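Local coordinates for protein DNA helicase RecQ (Deinococcus radiodurans, PDB 4Q48) that probably couples ATP hydrolysis to unwinding of duplex DNA in the 3'-5' direction, this chain being the catalytic core of a longer protein, at residues A[182-185]-A[186-189]; A[226-229]-A[230-234]; A[443-446]-A[447-450]. All coordinates share one frame; numbering follows the deposited sequence.

Contact 1. Residues A[182-185]-A[186-189]; sequences TADE and RTRA
The guanidinium of R188 lies with one face over the backbone of E185, whose CA sits 3.4 Å above the plane and is offset toward its rim. At the edge, in the plane, stands CB of A183, with A183 CB and R188 NH1 3.8 Å apart; the closer approach of the A183 carbonyl in the model is doubtful. The bend of the R188 chain at chi3 (-68°) folds the group back over the start of the helix, where R188 NH2 meets E185 CG at 3.4 Å. The planes of the E185 carboxylate and the R188 guanidinium are nearly parallel, 15° apart, yet E185 OE1 and R188 NH2 stay 4.6 Å from each other, so their attraction is at most long-range.

At the start of the helix D184 occupies the N-cap position. R188 N donates a hydrogen bond to D184 O at 2.6 Å. The same oxygen takes a weaker one from the T187 amide. The D184 and T187 side chains cross at about a right angle; chi1 of -47° sets T187 OG1 beside its own backbone N and brings it against D184 CB. D184 OD1 accepts a weak hydrogen bond from the E185 amide, while OD2 forms a salt bridge with K368. R186 forms a salt bridge with D486 and a cation-pi contact with W153.

T182 and A183 end a Thr-Ala-Thr-Ala run that begins at T180 and is consistent with helicase motif III, here leading from strand 176-180 into helix 185-194. The A183 side chain is about 10 Å from that of K52, which binds ADP in another structure of the protein; no nucleotide is bound here.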
# COMPACT_ATOMS: atom_id res chain seq x y z
N THR A 182 -2.31 -2.62 1.80
CA THR A 182 -1.20 -1.71 1.97
C THR A 182 -0.02 -2.59 2.35
O THR A 182 0.11 -3.06 3.48
CB THR A 182 -1.46 -0.66 3.05
OG1 THR A 182 -0.92 -1.10 4.31
CG2 THR A 182 -2.97 -0.38 3.17
N ALA A 183 0.91 -2.69 1.41
CA ALA A 183 1.97 -3.69 1.48
C ALA A 183 3.36 -3.08 1.71
O ALA A 183 4.35 -3.56 1.14
CB ALA A 183 1.96 -4.54 0.21
N ASP A 184 3.41 -2.02 2.51
CA ASP A 184 4.68 -1.46 3.00
C ASP A 184 5.66 -2.58 3.45
O ASP A 184 5.27 -3.54 4.11
CB ASP A 184 4.41 -0.47 4.13
CG ASP A 184 5.54 0.51 4.33
OD1 ASP A 184 6.63 0.29 3.77
OD2 ASP A 184 5.35 1.52 5.05
N GLU A 185 6.92 -2.45 3.05
CA GLU A 185 7.90 -3.53 3.10
C GLU A 185 8.30 -3.88 4.53
O GLU A 185 8.44 -5.05 4.87
CB GLU A 185 9.12 -3.10 2.29
CG GLU A 185 10.33 -4.02 2.25
CD GLU A 185 11.56 -3.29 1.69
OE1 GLU A 185 11.39 -2.30 0.93
OE2 GLU A 185 12.70 -3.69 2.01
N ARG A 186 8.48 -2.86 5.37
CA ARG A 186 8.50 -3.00 6.83
C ARG A 186 7.21 -3.51 7.47
O ARG A 186 7.23 -4.06 8.57
CB ARG A 186 8.92 -1.68 7.47
CG ARG A 186 10.43 -1.54 7.49
CD ARG A 186 10.89 -0.17 7.93
NE ARG A 186 10.24 0.85 7.12
CZ ARG A 186 10.53 2.14 7.16
NH1 ARG A 186 11.48 2.58 7.97
NH2 ARG A 186 9.88 2.99 6.37
N THR A 187 6.09 -3.27 6.80
CA THR A 187 4.80 -3.74 7.28
C THR A 187 4.54 -5.20 6.90
O THR A 187 4.06 -5.97 7.72
CB THR A 187 3.67 -2.86 6.74
OG1 THR A 187 4.02 -1.48 6.91
CG2 THR A 187 2.37 -3.17 7.48
N ARG A 188 4.91 -5.57 5.68
CA ARG A 188 4.83 -6.96 5.23
C ARG A 188 5.63 -7.86 6.18
O ARG A 188 5.24 -8.99 6.45
CB ARG A 188 5.40 -7.10 3.81
CG ARG A 188 4.61 -6.38 2.74
CD ARG A 188 4.92 -6.96 1.38
NE ARG A 188 6.31 -6.66 1.00
CZ ARG A 188 6.69 -5.52 0.42
NH1 ARG A 188 5.79 -4.60 0.13
NH2 ARG A 188 7.96 -5.30 0.11
N ALA A 189 6.74 -7.33 6.67
CA ALA A 189 7.62 -8.08 7.55
C ALA A 189 7.01 -8.27 8.95
O ALA A 189 7.16 -9.33 9.55
CB ALA A 189 8.96 -7.37 7.64

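Contact 2. Residues A[226-229]-A[230-234]; sequences LLHF and IREEH
L227 and R231 cross obliquely one helical turn apart, and the leucine lays its branches on the guanidinium: L227 CD1 is 3.8 Å above one face, offset toward the rim, while L227 CD2 meets R231 NH1 at 3.9 Å. R231 keeps an extended chain from CG to NE, which carries its flat end alongside these methyls, and NH2 continues to a weak hydrogen bond with the Q259 carbonyl. With an alanine in place of L227, the guanidinium would probably lose its apolar cover on that face and be freer to turn away from Q259.

On the next side of the helix H228 and E232 run alongside each other; E232 CB lies over the imidazole face in a CH-pi contact, 4.3 Å from the centroid of the H228 ring. F229 meets both E233 and H234. Its ring plane stands almost perpendicular to the E233 carboxylate, at 89°, with E233 OE2 at the ring edge, 3.6 Å from F229 CE1; that same oxygen makes a salt bridge to R215. H234 turns an edge toward the F229 face in an offset edge-to-face pair, planes 65° apart, and H234 NE2 is hydrogen-bonded to T335 OG1. L226 meets I230 at a slant, L226 CG 3.8 Å from I230 CD1.

Regular i to i+4 amide bonds, such as I230 N to L226 O at 2.7 Å, hold the backbone. Helix 222-233 forms the crossover between parallel strands 212-218 and 238-242, resting on the two strands between them: L226 and I230 on A309 and F307 of 305-310, F229 stacked on W337 of 334-340.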
# COMPACT_ATOMS: atom_id res chain seq x y z
N LEU A 226 -3.09 23.18 -14.76
CA LEU A 226 -4.18 22.24 -14.69
C LEU A 226 -5.17 22.47 -15.80
O LEU A 226 -5.59 21.53 -16.49
CB LEU A 226 -4.89 22.34 -13.35
CG LEU A 226 -6.15 21.48 -13.29
CD1 LEU A 226 -5.77 20.03 -13.30
CD2 LEU A 226 -7.04 21.77 -12.06
N LEU A 227 -5.55 23.73 -15.97
CA LEU A 227 -6.54 24.11 -16.96
C LEU A 227 -6.00 23.76 -18.32
O LEU A 227 -6.70 23.22 -19.18
CB LEU A 227 -6.88 25.60 -16.84
CG LEU A 227 -7.93 26.11 -17.81
CD1 LEU A 227 -9.17 25.26 -17.67
CD2 LEU A 227 -8.25 27.53 -17.43
N HIS A 228 -4.73 24.06 -18.54
CA HIS A 228 -4.18 23.71 -19.83
C HIS A 228 -4.32 22.17 -20.02
O HIS A 228 -4.71 21.71 -21.09
CB HIS A 228 -2.74 24.12 -19.96
CG HIS A 228 -2.16 23.77 -21.29
ND1 HIS A 228 -1.24 22.76 -21.46
CD2 HIS A 228 -2.41 24.27 -22.52
CE1 HIS A 228 -0.93 22.66 -22.74
NE2 HIS A 228 -1.63 23.57 -23.41
N PHE A 229 -4.03 21.40 -18.96
CA PHE A 229 -4.16 19.95 -19.01
C PHE A 229 -5.59 19.54 -19.33
O PHE A 229 -5.83 18.76 -20.25
CB PHE A 229 -3.71 19.35 -17.65
CG PHE A 229 -4.00 17.87 -17.49
CD1 PHE A 229 -3.44 16.93 -18.33
CD2 PHE A 229 -4.84 17.43 -16.46
CE1 PHE A 229 -3.71 15.59 -18.18
CE2 PHE A 229 -5.12 16.07 -16.29
CZ PHE A 229 -4.55 15.15 -17.14
N ILE A 230 -6.53 20.10 -18.60
CA ILE A 230 -7.92 19.72 -18.78
C ILE A 230 -8.45 20.06 -20.17
O ILE A 230 -9.18 19.27 -20.74
CB ILE A 230 -8.78 20.38 -17.71
CG1 ILE A 230 -8.37 19.83 -16.34
CG2 ILE A 230 -10.26 20.15 -18.01
CD1 ILE A 230 -9.18 20.35 -15.22
N ARG A 231 -8.08 21.20 -20.72
CA ARG A 231 -8.60 21.57 -22.04
C ARG A 231 -7.87 20.85 -23.15
O ARG A 231 -8.47 20.43 -24.13
CB ARG A 231 -8.51 23.08 -22.25
CG ARG A 231 -9.69 23.83 -21.66
CD ARG A 231 -9.53 25.34 -21.76
NE ARG A 231 -10.62 26.02 -21.08
CZ ARG A 231 -10.61 27.31 -20.78
NH1 ARG A 231 -9.55 28.07 -21.10
NH2 ARG A 231 -11.65 27.84 -20.14
N GLU A 232 -6.56 20.73 -23.01
CA GLU A 232 -5.79 20.11 -24.06
C GLU A 232 -6.09 18.61 -24.11
O GLU A 232 -6.27 18.06 -25.20
CB GLU A 232 -4.29 20.41 -23.86
CG GLU A 232 -3.33 19.61 -24.76
CD GLU A 232 -3.51 19.90 -26.23
OE1 GLU A 232 -3.53 21.09 -26.62
OE2 GLU A 232 -3.66 18.91 -26.99
N GLU A 233 -6.21 17.94 -22.96
CA GLU A 233 -6.27 16.47 -22.97
C GLU A 233 -7.60 15.85 -22.49
O GLU A 233 -7.92 14.72 -22.88
CB GLU A 233 -5.13 15.88 -22.13
CG GLU A 233 -3.83 15.72 -22.89
CD GLU A 233 -2.75 14.95 -22.11
OE1 GLU A 233 -2.75 13.70 -22.28
OE2 GLU A 233 -1.93 15.56 -21.35
N HIS A 234 -8.38 16.56 -21.66
CA HIS A 234 -9.63 15.99 -21.16
C HIS A 234 -10.83 16.96 -21.15
O HIS A 234 -11.59 16.99 -20.18
CB HIS A 234 -9.40 15.41 -19.77
CG HIS A 234 -8.52 14.20 -19.78
ND1 HIS A 234 -8.98 12.96 -20.17
CD2 HIS A 234 -7.21 14.05 -19.51
CE1 HIS A 234 -7.98 12.09 -20.12
NE2 HIS A 234 -6.90 12.73 -19.72

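Contact 3. Residues A[443-446]-A[447-450]; sequences RETD and KVLA
An inverse gamma turn centred on E444 leads into the N-terminal end of helix 446-451 in the RQC domain, a winged-helix-type module, and E444 and T445 meet the first turn of that helix. The gamma turn is closed by a weak hydrogen bond from T445 N to R443 O, 3.0 Å long. T445 occupies the N-cap position, but its hydroxyl goes to D438 of helix 433-441 in a weak hydrogen bond, and R443 forms a salt bridge with E467. The helix is instead fastened by backbone groups: L449 N bonds to T445 O at an N-H...O angle of 158° and a length of 3.1 Å, and the A450 amide bonds to the D446 carbonyl.

The T445 methyl, CG2, packs along the aliphatic stem of K447, against its CG and CD. V448, the buried residue of the group, crosses T445 at about a right angle. V448 CG2 comes to 3.6 Å from the R443 carbonyl oxygen, and the valine side chain also packs on H435 of helix 433-441 and on F459. L449 spreads its two methyls between acidic side chains: with CG set beside its own backbone N (chi1 -64°), L449 CD1 lies 3.7 Å from D446 OD1, and L449 CD2 lies against E444 OE1, 3.1 Å away.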
# COMPACT_ATOMS: atom_id res chain seq x y z
N ARG A 443 39.91 6.43 4.37
CA ARG A 443 40.27 7.23 5.54
C ARG A 443 40.51 6.33 6.74
O ARG A 443 39.64 5.54 7.12
CB ARG A 443 39.19 8.24 5.90
CG ARG A 443 38.92 9.32 4.88
CD ARG A 443 37.62 10.00 5.31
NE ARG A 443 37.34 11.26 4.63
CZ ARG A 443 36.17 11.88 4.74
NH1 ARG A 443 35.22 11.35 5.51
NH2 ARG A 443 35.95 13.02 4.08
N GLU A 444 41.68 6.48 7.37
CA GLU A 444 42.01 5.67 8.54
C GLU A 444 41.48 6.30 9.82
O GLU A 444 42.25 6.69 10.69
CB GLU A 444 43.51 5.41 8.63
CG GLU A 444 44.17 5.03 7.30
CD GLU A 444 45.31 4.03 7.45
OE1 GLU A 444 45.36 3.35 8.50
OE2 GLU A 444 46.13 3.89 6.52
N THR A 445 40.15 6.38 9.92
CA THR A 445 39.51 6.79 11.15
C THR A 445 39.84 5.69 12.14
O THR A 445 40.29 4.62 11.75
CB THR A 445 37.98 6.93 11.04
OG1 THR A 445 37.63 7.45 9.76
CG2 THR A 445 37.42 7.83 12.14
N ASP A 446 39.57 5.91 13.41
CA ASP A 446 40.04 4.93 14.37
C ASP A 446 38.99 3.85 14.51
O ASP A 446 39.32 2.70 14.81
CB ASP A 446 40.35 5.63 15.69
CG ASP A 446 41.56 6.57 15.58
OD1 ASP A 446 42.35 6.45 14.60
OD2 ASP A 446 41.69 7.47 16.45
N LYS A 447 37.73 4.23 14.26
CA LYS A 447 36.63 3.26 14.12
C LYS A 447 37.02 2.26 13.03
O LYS A 447 36.76 1.05 13.16
CB LYS A 447 35.31 3.95 13.77
CG LYS A 447 35.53 5.28 13.08
CD LYS A 447 34.35 5.80 12.21
CE LYS A 447 33.17 6.33 13.04
NZ LYS A 447 32.07 6.86 12.17
N VAL A 448 37.62 2.77 11.96
CA VAL A 448 38.10 1.91 10.89
C VAL A 448 39.21 0.97 11.39
O VAL A 448 39.09 -0.25 11.26
CB VAL A 448 38.61 2.74 9.68
CG1 VAL A 448 39.50 1.90 8.76
CG2 VAL A 448 37.46 3.34 8.92
N LEU A 449 40.24 1.54 12.01
CA LEU A 449 41.40 0.77 12.45
C LEU A 449 40.98 -0.28 13.48
O LEU A 449 41.47 -1.41 13.47
CB LEU A 449 42.46 1.72 13.03
CG LEU A 449 43.05 2.73 12.02
CD1 LEU A 449 43.95 3.79 12.66
CD2 LEU A 449 43.79 2.03 10.89
N ALA A 450 40.04 0.10 14.34
CA ALA A 450 39.48 -0.82 15.33
C ALA A 450 38.87 -2.11 14.74
O ALA A 450 38.82 -3.14 15.43
CB ALA A 450 38.44 -0.09 16.16

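Overall arrangement
The three contacts follow in series along the chain, each in a different domain. Contact 1 belongs to the first helicase domain with its seven-stranded parallel sheet, contact 2 to the second with its six-stranded sheet, and contact 3 to the RQC domain. None touches another: the centre of contact 1 is about 36 Å from that of contact 2 and equally far from that of contact 3, while the centres of contacts 2 and 3 are about 58 Å apart. Contact 1 is the central one, its side chains reaching K368 of helix 359-376 and D486 of the RQC domain. It therefore sits where domains meet, in keeping with a core of mobile parts, whereas contacts 2 and 3 lie within single domains.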